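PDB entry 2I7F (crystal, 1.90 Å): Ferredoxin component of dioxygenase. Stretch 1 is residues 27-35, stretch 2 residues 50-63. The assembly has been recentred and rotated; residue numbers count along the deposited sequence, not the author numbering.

Stretch 1, residues 27-35: PALAVYNVD
Stretch 2 50-63: AMLTDGYQDGTIIE

A single side-chain amide does most of the polar work in this contact. Gln-57 reaches across from stretch 2 and donates from NE2 to two carbonyls, one in each stretch: Asn-33 O at 2.9 Å from NE2 (N-H...O 162°) and, within its own hairpin, Gly-59 O at 3.1 Å from NE2 (167°). Both angles are close to linear, so each amide hydrogen has its own acceptor. The other end of the amide is also tied to Asn-33: a water accepts from Asn-33 N at 2.9 Å and donates to Gln-57 OE1 at 2.7 Å. The extended rotamer of Gln-57 (chi1 -175°, chi2 -176°, both t; chi3 -7°) carries the amide to the backbone of Asn-33, whose N and O are thereby both engaged, one through water and one directly. No backbone-to-backbone hydrogen bond joins the stretches.

Stretch 1 runs extended from Leu-29 to Val-34, with phi between -126° and -108° and psi between 108° and 152°. Its side chains alternate: the CA-to-CB bonds of Ala-28, Ala-30, Tyr-32 and Val-34 point toward stretch 2, whereas those of Leu-29, Val-31 and Asn-33 point away. Asp-35 leaves the strand with phi/psi of 50/38°.

In stretch 2 a short loop, Ala-50 and Met-51, leads into a 3-10 segment, Leu-52 to Asp-54, with Asp-54 N hydrogen-bonded to Met-51 O (3.0 Å) and Gly-55 N to Leu-52 O (2.9 Å). Two strands, 56-58 and 61-63, then pair as an antiparallel hairpin. Tyr-56 N donates to Glu-63 O (3.0 Å) and Glu-63 N to Tyr-56 O (2.8 Å); nearer the turn, Asp-58 N donates to Ile-61 O (2.8 Å) and Ile-61 N to Asp-58 O (3.2 Å). The type II' turn from Asp-58 to Ile-61 places Gly-59 at 73/-118°, a positive phi that favours glycine, and Thr-60 at -87/1°.

The register is set by CA separations of 6.0 Å for Ala-30 to Thr-53 and 5.8 Å for Val-34 to Gly-59. At the hairpin end, Val-34 (chi1 173°, t) packs against the turn, with CG2 3.3 Å from Gly-59 O and CG1 3.4 Å from Thr-60 CG2; Thr-60 has chi1 53° (p). Val-34 CG2 also lies 3.5 Å from Gln-57 NE2, beside the amide.

Tyr-32 (chi1 -42°, m; chi2 78°) has the largest area covered by the other stretch. Ile-62 CG1 meets its ring at the edge, near the ring plane, 3.8 Å from Tyr-32 CE2; Ile-62 is t, p. Tyr-32 OH comes within 3.7 Å of Leu-52 CD1 (Leu-52 m, t) and is hydrogen-bonded elsewhere in the structure. Small residues continue the packing: Ala-30 CB touches Thr-53 CG2 at 3.5 Å (Thr-53 chi1 58°, p), and Ala-28 CB meets Met-51 CE at 3.8 Å. The CA-to-CB bond of Met-51 points sideways, but its m, m, t chain brings the methyl to Ala-28.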

# COMPACT_ATOMS: atom_id res chain seq x y z
N PRO A 27 7.43 -4.12 -8.28
CA PRO A 27 6.22 -3.53 -8.81
C PRO A 27 5.91 -2.24 -8.08
O PRO A 27 6.33 -2.06 -6.96
CB PRO A 27 5.13 -4.59 -8.56
CG PRO A 27 5.76 -5.69 -7.84
CD PRO A 27 7.21 -5.46 -7.71
N ALA A 28 5.17 -1.34 -8.70
CA ALA A 28 4.78 -0.11 -8.01
C ALA A 28 4.27 -0.50 -6.62
O ALA A 28 3.53 -1.49 -6.50
CB ALA A 28 3.72 0.66 -8.79
N LEU A 29 4.65 0.27 -5.59
CA LEU A 29 4.31 0.01 -4.19
C LEU A 29 3.55 1.17 -3.59
O LEU A 29 3.69 2.28 -4.04
CB LEU A 29 5.57 -0.22 -3.36
CG LEU A 29 6.47 -1.42 -3.73
CD1 LEU A 29 7.77 -1.29 -2.93
CD2 LEU A 29 5.80 -2.75 -3.48
N ALA A 30 2.69 0.86 -2.62
CA ALA A 30 1.87 1.82 -1.93
C ALA A 30 2.24 1.70 -0.48
O ALA A 30 2.25 0.62 0.06
CB ALA A 30 0.43 1.54 -2.13
N VAL A 31 2.50 2.83 0.16
CA VAL A 31 2.80 2.87 1.59
C VAL A 31 1.71 3.65 2.35
O VAL A 31 1.34 4.76 1.96
CB VAL A 31 4.19 3.50 1.83
CG1 VAL A 31 4.59 3.39 3.32
CG2 VAL A 31 5.21 2.86 0.94
N TYR A 32 1.21 3.04 3.44
CA TYR A 32 0.12 3.57 4.22
C TYR A 32 0.46 3.69 5.69
O TYR A 32 1.25 2.91 6.23
CB TYR A 32 -1.11 2.68 4.14
CG TYR A 32 -1.46 2.13 2.80
CD1 TYR A 32 -0.76 1.04 2.29
CD2 TYR A 32 -2.54 2.61 2.08
CE1 TYR A 32 -1.09 0.48 1.12
CE2 TYR A 32 -2.88 2.02 0.83
CZ TYR A 32 -2.16 0.95 0.38
OH TYR A 32 -2.45 0.32 -0.84
N ASN A 33 -0.20 4.65 6.33
CA ASN A 33 -0.20 4.82 7.76
C ASN A 33 -1.67 4.66 8.19
O ASN A 33 -2.52 5.47 7.79
CB ASN A 33 0.37 6.19 8.11
CG ASN A 33 0.14 6.64 9.57
OD1 ASN A 33 -0.53 5.99 10.36
ND2 ASN A 33 0.67 7.80 9.89
N VAL A 34 -1.94 3.59 8.93
CA VAL A 34 -3.23 3.32 9.54
C VAL A 34 -3.09 3.54 11.06
O VAL A 34 -2.44 2.77 11.76
CB VAL A 34 -3.72 1.86 9.20
CG1 VAL A 34 -5.01 1.51 10.00
CG2 VAL A 34 -3.94 1.68 7.68
N ASP A 35 -3.68 4.61 11.55
CA ASP A 35 -3.65 4.95 12.98
C ASP A 35 -2.25 4.93 13.60
O ASP A 35 -2.07 4.51 14.75
CB ASP A 35 -4.58 4.01 13.75
CG ASP A 35 -4.94 4.54 15.13
OD1 ASP A 35 -5.13 5.78 15.28
OD2 ASP A 35 -5.04 3.71 16.08
N ALA A 50 -5.34 1.15 -12.30
CA ALA A 50 -5.43 2.28 -11.40
C ALA A 50 -4.43 2.03 -10.28
O ALA A 50 -4.08 0.88 -10.01
CB ALA A 50 -6.81 2.41 -10.83
N MET A 51 -3.96 3.11 -9.67
CA MET A 51 -3.07 3.03 -8.50
C MET A 51 -3.86 3.29 -7.24
O MET A 51 -4.58 4.29 -7.15
CB MET A 51 -1.92 4.03 -8.58
CG MET A 51 -0.84 3.70 -9.66
SD MET A 51 -0.14 2.05 -9.57
CE MET A 51 0.91 2.03 -10.98
N LEU A 52 -3.69 2.42 -6.25
CA LEU A 52 -4.41 2.55 -5.00
C LEU A 52 -4.06 3.84 -4.23
O LEU A 52 -4.93 4.41 -3.59
CB LEU A 52 -4.23 1.33 -4.14
CG LEU A 52 -4.79 0.03 -4.68
CD1 LEU A 52 -4.36 -1.04 -3.70
CD2 LEU A 52 -6.35 0.12 -4.84
N THR A 53 -2.84 4.34 -4.38
CA THR A 53 -2.43 5.60 -3.72
C THR A 53 -3.21 6.81 -4.27
O THR A 53 -3.27 7.84 -3.60
CB THR A 53 -0.92 5.87 -3.85
OG1 THR A 53 -0.59 5.93 -5.25
CG2 THR A 53 -0.10 4.82 -3.12
N ASP A 54 -3.82 6.67 -5.46
CA ASP A 54 -4.76 7.68 -6.01
C ASP A 54 -6.23 7.50 -5.56
O ASP A 54 -7.13 8.22 -6.01
CB ASP A 54 -4.75 7.68 -7.56
CG ASP A 54 -3.44 8.16 -8.15
OD1 ASP A 54 -2.75 8.97 -7.52
OD2 ASP A 54 -3.09 7.71 -9.26
N GLY A 55 -6.50 6.50 -4.74
CA GLY A 55 -7.85 6.32 -4.20
C GLY A 55 -7.96 6.93 -2.83
O GLY A 55 -7.34 7.96 -2.54
N TYR A 56 -8.74 6.27 -1.99
CA TYR A 56 -9.29 6.88 -0.78
C TYR A 56 -9.12 5.92 0.38
O TYR A 56 -9.67 4.84 0.39
CB TYR A 56 -10.77 7.20 -1.00
CG TYR A 56 -10.98 7.94 -2.30
CD1 TYR A 56 -10.76 9.32 -2.40
CD2 TYR A 56 -11.34 7.24 -3.46
CE1 TYR A 56 -10.90 9.97 -3.63
CE2 TYR A 56 -11.49 7.89 -4.68
CZ TYR A 56 -11.25 9.23 -4.76
OH TYR A 56 -11.45 9.82 -5.97
N GLN A 57 -8.31 6.35 1.34
CA GLN A 57 -8.07 5.57 2.53
C GLN A 57 -9.12 5.90 3.55
O GLN A 57 -9.39 7.05 3.86
CB GLN A 57 -6.69 5.84 3.10
CG GLN A 57 -6.34 4.95 4.28
CD GLN A 57 -5.01 5.29 4.90
OE1 GLN A 57 -4.27 6.12 4.36
NE2 GLN A 57 -4.69 4.67 6.03
N ASP A 58 -9.73 4.86 4.08
CA ASP A 58 -10.69 5.03 5.16
C ASP A 58 -10.29 4.05 6.25
O ASP A 58 -10.82 2.94 6.34
CB ASP A 58 -12.09 4.74 4.66
CG ASP A 58 -13.17 5.02 5.72
OD1 ASP A 58 -12.86 5.50 6.84
OD2 ASP A 58 -14.33 4.75 5.42
N GLY A 59 -9.33 4.46 7.06
CA GLY A 59 -8.82 3.63 8.13
C GLY A 59 -7.98 2.52 7.53
O GLY A 59 -6.94 2.80 6.92
N THR A 60 -8.39 1.26 7.73
CA THR A 60 -7.69 0.10 7.16
C THR A 60 -8.17 -0.24 5.75
O THR A 60 -7.69 -1.18 5.16
CB THR A 60 -7.85 -1.20 8.01
OG1 THR A 60 -9.25 -1.43 8.23
CG2 THR A 60 -7.19 -1.07 9.32
N ILE A 61 -9.13 0.51 5.21
CA ILE A 61 -9.59 0.21 3.86
C ILE A 61 -8.95 1.21 2.88
O ILE A 61 -8.88 2.40 3.15
CB ILE A 61 -11.14 0.23 3.79
CG1 ILE A 61 -11.77 -0.87 4.68
CG2 ILE A 61 -11.63 0.12 2.37
CD1 ILE A 61 -11.27 -2.28 4.44
N ILE A 62 -8.42 0.71 1.77
CA ILE A 62 -8.09 1.59 0.65
C ILE A 62 -9.10 1.31 -0.47
O ILE A 62 -9.31 0.16 -0.86
CB ILE A 62 -6.60 1.44 0.19
CG1 ILE A 62 -6.20 2.53 -0.85
CG2 ILE A 62 -6.30 -0.03 -0.29
CD1 ILE A 62 -6.31 3.94 -0.37
N GLU A 63 -9.75 2.37 -0.95
CA GLU A 63 -10.67 2.24 -2.08
C GLU A 63 -9.99 2.68 -3.39
O GLU A 63 -9.34 3.72 -3.47
CB GLU A 63 -11.93 3.07 -1.84
CG GLU A 63 -13.06 2.80 -2.89
CD GLU A 63 -14.34 3.55 -2.55
OE1 GLU A 63 -14.42 4.00 -1.38
OE2 GLU A 63 -15.26 3.68 -3.40
O HOH W 1 -1.60 6.49 4.57